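Local coordinates for protein kappa-carrageenase (Pseudoalteromonas carrageenovora, PDB 1DYP) that hydrolyses internal beta-1,4 linkages of kappa-carrageenan, between D-galactose 4-sulfate and 3,6-anhydro-D-galactose, through this family 16 glycoside hydrolase catalytic domain, at residues Thr12-Phe23 against Val262-Val271. The protein carries 1 engineered substitution. Numbering follows the deposited sequence.
Sequences TWILQAKRSDEF and VDYVRTWVKV. With CD (cadmium ion), chain C.
Thr267 sits at the tight centre of this contact, its hydroxyl giving a hydrogen bond to Arg19 O while its backbone N donates to Ser20 OG (2.9 Å). That serine hydroxyl in turn donates to Gln16 O, so a small two-way group pins the turn 16-20 against the strand. Two residues back, Val265 CG1 meets Phe23 CE2 at 3.7 Å, both side chains buried and reaching strand 225-233. In this beta-sandwich of the GH16 fold, residues 13-15 pair antiparallel with the C-terminal strand 264-270, joining the chain ends. On the face carrying Trp13, Leu15, Trp268 and Lys270, Leu15 CD1 lies over the Trp268 indole. Lys270 CG, anti to the backbone N (chi1 -174°), starts an extended chain along the Trp13 ring; Glu11 takes both Trp13 NE1 and Lys270 NZ. An alanine in place of Trp13 would probably leave the lysine's aliphatic chain without its aromatic platform and Glu11 without the indole N-H. Looser and exposed, Ile14 CG1 meets C-terminal Val271 CG2 at 3.7 Å. Farther along, Arg266, its guanidinium over the Tyr264 ring, forms a nearly coplanar, side-on salt bridge with Glu22, NE to OE2 (2.8 Å) and NH2 to OE1 (2.9 Å); Glu22 O, Asp263 O and OD1, Gly53 and three waters bind a cadmium ion.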
loop_
_atom_site.group_PDB
_atom_site.type_symbol
_atom_site.label_atom_id
_atom_site.label_comp_id
_atom_site.label_asym_id
_atom_site.label_seq_id
_atom_site.Cartn_x
_atom_site.Cartn_y
_atom_site.Cartn_z
ATOM N N THR A 12 -1.547 -22.907 -15.506
ATOM C CA THR A 12 -1.339 -23.397 -14.150
ATOM C C THR A 12 -0.569 -22.349 -13.347
ATOM O O THR A 12 0.505 -21.905 -13.761
ATOM C CB THR A 12 -0.530 -24.712 -14.134
ATOM O OG1 THR A 12 -1.272 -25.744 -14.795
ATOM C CG2 THR A 12 -0.244 -25.142 -12.699
ATOM N N TRP A 13 -1.124 -21.953 -12.207
ATOM C CA TRP A 13 -0.489 -20.966 -11.337
ATOM C C TRP A 13 -0.213 -21.590 -9.974
ATOM O O TRP A 13 -0.954 -22.464 -9.525
ATOM C CB TRP A 13 -1.394 -19.747 -11.159
ATOM C CG TRP A 13 -1.621 -18.955 -12.412
ATOM C CD1 TRP A 13 -2.298 -19.355 -13.529
ATOM C CD2 TRP A 13 -1.177 -17.618 -12.667
ATOM N NE1 TRP A 13 -2.304 -18.347 -14.464
ATOM C CE2 TRP A 13 -1.623 -17.270 -13.962
ATOM C CE3 TRP A 13 -0.445 -16.680 -11.927
ATOM C CZ2 TRP A 13 -1.362 -16.019 -14.534
ATOM C CZ3 TRP A 13 -0.184 -15.435 -12.495
ATOM C CH2 TRP A 13 -0.643 -15.118 -13.787
ATOM N N ILE A 14 0.851 -21.141 -9.315
ATOM C CA ILE A 14 1.203 -21.674 -8.006
ATOM C C ILE A 14 1.112 -20.609 -6.921
ATOM O O ILE A 14 1.736 -19.551 -7.013
ATOM C CB ILE A 14 2.629 -22.260 -8.000
ATOM C CG1 ILE A 14 2.736 -23.371 -9.048
ATOM C CG2 ILE A 14 2.961 -22.810 -6.617
ATOM C CD1 ILE A 14 4.085 -24.065 -9.070
ATOM N N LEU A 15 0.326 -20.904 -5.892
ATOM C CA LEU A 15 0.143 -19.985 -4.779
ATOM C C LEU A 15 1.451 -19.833 -4.017
ATOM O O LEU A 15 2.141 -20.820 -3.740
ATOM C CB LEU A 15 -0.934 -20.513 -3.831
ATOM C CG LEU A 15 -1.414 -19.546 -2.749
ATOM C CD1 LEU A 15 -2.286 -18.479 -3.389
ATOM C CD2 LEU A 15 -2.201 -20.305 -1.688
ATOM N N GLN A 16 1.796 -18.595 -3.688
ATOM C CA GLN A 16 3.011 -18.315 -2.938
ATOM C C GLN A 16 2.587 -18.218 -1.476
ATOM O O GLN A 16 2.104 -17.185 -1.020
ATOM C CB GLN A 16 3.631 -17.004 -3.420
ATOM C CG GLN A 16 3.887 -16.976 -4.922
ATOM C CD GLN A 16 4.879 -18.038 -5.372
ATOM O OE1 GLN A 16 6.067 -17.954 -5.075
ATOM N NE2 GLN A 16 4.390 -19.043 -6.090
ATOM N N ALA A 17 2.761 -19.319 -0.754
ATOM C CA ALA A 17 2.369 -19.406 0.648
ATOM C C ALA A 17 2.831 -18.250 1.527
ATOM O O ALA A 17 2.069 -17.753 2.356
ATOM C CB ALA A 17 2.863 -20.728 1.235
ATOM N N LYS A 18 4.075 -17.821 1.345
ATOM C CA LYS A 18 4.640 -16.752 2.157
ATOM C C LYS A 18 4.050 -15.366 1.930
ATOM O O LYS A 18 4.311 -14.447 2.701
ATOM C CB LYS A 18 6.156 -16.705 1.966
ATOM C CG LYS A 18 6.856 -17.976 2.406
ATOM C CD LYS A 18 8.367 -17.817 2.348
ATOM C CE LYS A 18 9.069 -19.106 2.766
ATOM N NZ LYS A 18 10.553 -18.955 2.774
ATOM N N ARG A 19 3.267 -15.209 0.871
ATOM C CA ARG A 19 2.643 -13.918 0.606
ATOM C C ARG A 19 1.146 -14.094 0.397
ATOM O O ARG A 19 0.500 -13.323 -0.313
ATOM C CB ARG A 19 3.299 -13.248 -0.605
ATOM C CG ARG A 19 4.679 -12.670 -0.294
ATOM C CD ARG A 19 5.306 -12.021 -1.521
ATOM N NE ARG A 19 5.684 -13.020 -2.511
ATOM C CZ ARG A 19 5.850 -12.774 -3.807
ATOM N NH1 ARG A 19 5.672 -11.550 -4.286
ATOM N NH2 ARG A 19 6.181 -13.761 -4.625
ATOM N N SER A 20 0.603 -15.125 1.039
ATOM C CA SER A 20 -0.817 -15.436 0.958
ATOM C C SER A 20 -1.324 -15.767 2.355
ATOM O O SER A 20 -0.632 -16.426 3.133
ATOM C CB SER A 20 -1.047 -16.632 0.027
ATOM O OG SER A 20 -0.570 -16.357 -1.281
ATOM N N ASP A 21 -2.527 -15.308 2.675
ATOM C CA ASP A 21 -3.100 -15.573 3.987
ATOM C C ASP A 21 -4.614 -15.405 3.916
ATOM O O ASP A 21 -5.104 -14.444 3.331
ATOM C CB ASP A 21 -2.522 -14.595 5.017
ATOM C CG ASP A 21 -2.553 -15.145 6.438
ATOM O OD1 ASP A 21 -3.554 -15.784 6.824
ATOM O OD2 ASP A 21 -1.573 -14.924 7.177
ATOM N N GLU A 22 -5.348 -16.349 4.498
ATOM C CA GLU A 22 -6.808 -16.275 4.512
ATOM C C GLU A 22 -7.248 -15.602 5.811
ATOM O O GLU A 22 -8.434 -15.402 6.059
ATOM C CB GLU A 22 -7.421 -17.675 4.396
ATOM C CG GLU A 22 -7.130 -18.369 3.072
ATOM C CD GLU A 22 -7.738 -17.645 1.888
ATOM O OE1 GLU A 22 -8.966 -17.408 1.899
ATOM O OE2 GLU A 22 -6.993 -17.314 0.943
ATOM N N PHE A 23 -6.260 -15.261 6.633
ATOM C CA PHE A 23 -6.465 -14.576 7.906
ATOM C C PHE A 23 -7.395 -15.225 8.925
ATOM O O PHE A 23 -8.338 -14.608 9.435
ATOM C CB PHE A 23 -6.870 -13.121 7.641
ATOM C CG PHE A 23 -5.782 -12.324 6.982
ATOM C CD1 PHE A 23 -4.529 -12.226 7.581
ATOM C CD2 PHE A 23 -5.979 -11.728 5.740
ATOM C CE1 PHE A 23 -3.485 -11.553 6.952
ATOM C CE2 PHE A 23 -4.937 -11.049 5.101
ATOM C CZ PHE A 23 -3.693 -10.963 5.705
ATOM N N VAL A 262 -9.434 -7.096 5.824
ATOM C CA VAL A 262 -8.943 -7.896 4.718
ATOM C C VAL A 262 -9.367 -9.339 4.950
ATOM O O VAL A 262 -8.931 -9.984 5.903
ATOM C CB VAL A 262 -7.405 -7.835 4.621
ATOM C CG1 VAL A 262 -6.937 -8.515 3.345
ATOM C CG2 VAL A 262 -6.942 -6.388 4.660
ATOM N N ASP A 263 -10.236 -9.834 4.078
ATOM C CA ASP A 263 -10.727 -11.198 4.189
ATOM C C ASP A 263 -9.601 -12.164 3.834
ATOM O O ASP A 263 -9.450 -13.219 4.451
ATOM C CB ASP A 263 -11.924 -11.376 3.248
ATOM C CG ASP A 263 -12.592 -12.732 3.385
ATOM O OD1 ASP A 263 -12.287 -13.466 4.345
ATOM O OD2 ASP A 263 -13.443 -13.053 2.528
ATOM N N TYR A 264 -8.798 -11.791 2.844
ATOM C CA TYR A 264 -7.688 -12.633 2.427
ATOM C C TYR A 264 -6.781 -11.899 1.461
ATOM O O TYR A 264 -7.152 -10.868 0.894
ATOM C CB TYR A 264 -8.213 -13.912 1.748
ATOM C CG TYR A 264 -8.909 -13.694 0.413
ATOM C CD1 TYR A 264 -8.196 -13.263 -0.711
ATOM C CD2 TYR A 264 -10.279 -13.921 0.270
ATOM C CE1 TYR A 264 -8.827 -13.063 -1.937
ATOM C CE2 TYR A 264 -10.921 -13.723 -0.957
ATOM C CZ TYR A 264 -10.188 -13.295 -2.051
ATOM O OH TYR A 264 -10.810 -13.092 -3.261
ATOM N N VAL A 265 -5.576 -12.433 1.305
ATOM C CA VAL A 265 -4.603 -11.910 0.359
ATOM C C VAL A 265 -4.035 -13.170 -0.287
ATOM O O VAL A 265 -3.681 -14.128 0.402
ATOM C CB VAL A 265 -3.485 -11.075 1.044
ATOM C CG1 VAL A 265 -2.805 -11.879 2.143
ATOM C CG2 VAL A 265 -2.469 -10.624 -0.002
ATOM N N ARG A 266 -4.000 -13.186 -1.613
ATOM C CA ARG A 266 -3.501 -14.342 -2.344
ATOM C C ARG A 266 -2.505 -13.905 -3.397
ATOM O O ARG A 266 -2.751 -12.957 -4.137
ATOM C CB ARG A 266 -4.671 -15.079 -3.003
ATOM C CG ARG A 266 -5.640 -15.668 -1.995
ATOM C CD ARG A 266 -6.966 -16.047 -2.620
ATOM N NE ARG A 266 -7.894 -16.535 -1.605
ATOM C CZ ARG A 266 -9.187 -16.764 -1.813
ATOM N NH1 ARG A 266 -9.722 -16.548 -3.008
ATOM N NH2 ARG A 266 -9.945 -17.212 -0.819
ATOM N N THR A 267 -1.374 -14.601 -3.456
ATOM C CA THR A 267 -0.334 -14.294 -4.427
ATOM C C THR A 267 0.023 -15.561 -5.188
ATOM O O THR A 267 0.241 -16.610 -4.586
ATOM C CB THR A 267 0.923 -13.751 -3.733
ATOM O OG1 THR A 267 0.586 -12.560 -3.010
ATOM C CG2 THR A 267 2.001 -13.428 -4.755
ATOM N N TRP A 268 0.069 -15.450 -6.511
ATOM C CA TRP A 268 0.382 -16.574 -7.390
ATOM C C TRP A 268 1.472 -16.212 -8.385
ATOM O O TRP A 268 1.634 -15.051 -8.752
ATOM C CB TRP A 268 -0.830 -16.966 -8.231
ATOM C CG TRP A 268 -1.991 -17.561 -7.527
ATOM C CD1 TRP A 268 -2.216 -18.888 -7.289
ATOM C CD2 TRP A 268 -3.160 -16.869 -7.087
ATOM N NE1 TRP A 268 -3.466 -19.064 -6.742
ATOM C CE2 TRP A 268 -4.067 -17.840 -6.607
ATOM C CE3 TRP A 268 -3.536 -15.518 -7.059
ATOM C CZ2 TRP A 268 -5.327 -17.505 -6.105
ATOM C CZ3 TRP A 268 -4.788 -15.185 -6.561
ATOM C CH2 TRP A 268 -5.669 -16.175 -6.092
ATOM N N VAL A 269 2.203 -17.228 -8.829
ATOM C CA VAL A 269 3.238 -17.055 -9.839
ATOM C C VAL A 269 2.892 -18.064 -10.929
ATOM O O VAL A 269 2.710 -19.252 -10.653
ATOM C CB VAL A 269 4.647 -17.330 -9.281
ATOM C CG1 VAL A 269 5.656 -17.385 -10.423
ATOM C CG2 VAL A 269 5.035 -16.230 -8.304
ATOM N N LYS A 270 2.783 -17.588 -12.165
ATOM C CA LYS A 270 2.415 -18.443 -13.287
ATOM C C LYS A 270 3.495 -19.432 -13.709
ATOM O O LYS A 270 4.679 -19.107 -13.720
ATOM C CB LYS A 270 2.027 -17.583 -14.494
ATOM C CG LYS A 270 1.490 -18.385 -15.670
ATOM C CD LYS A 270 1.063 -17.478 -16.810
ATOM C CE LYS A 270 0.426 -18.273 -17.939
ATOM N NZ LYS A 270 -0.001 -17.389 -19.057
ATOM N N VAL A 271 3.066 -20.644 -14.051
ATOM C CA VAL A 271 3.981 -21.682 -14.503
ATOM C C VAL A 271 4.138 -21.539 -16.013
ATOM O O VAL A 271 3.113 -21.640 -16.722
ATOM C CB VAL A 271 3.439 -23.094 -14.182
ATOM C CG1 VAL A 271 4.341 -24.152 -14.807
ATOM C CG2 VAL A 271 3.364 -23.291 -12.678
HETATM CD CD CD C . -10.668 -14.914 5.514
HETATM O O HOH W 1 -4.401 -17.040 0.893
HETATM O O HOH W 2 -10.720 -16.097 3.459
HETATM O O HOH W 3 -10.919 -17.028 6.441
HETATM O O HOH W 4 -13.171 -15.438 5.824
#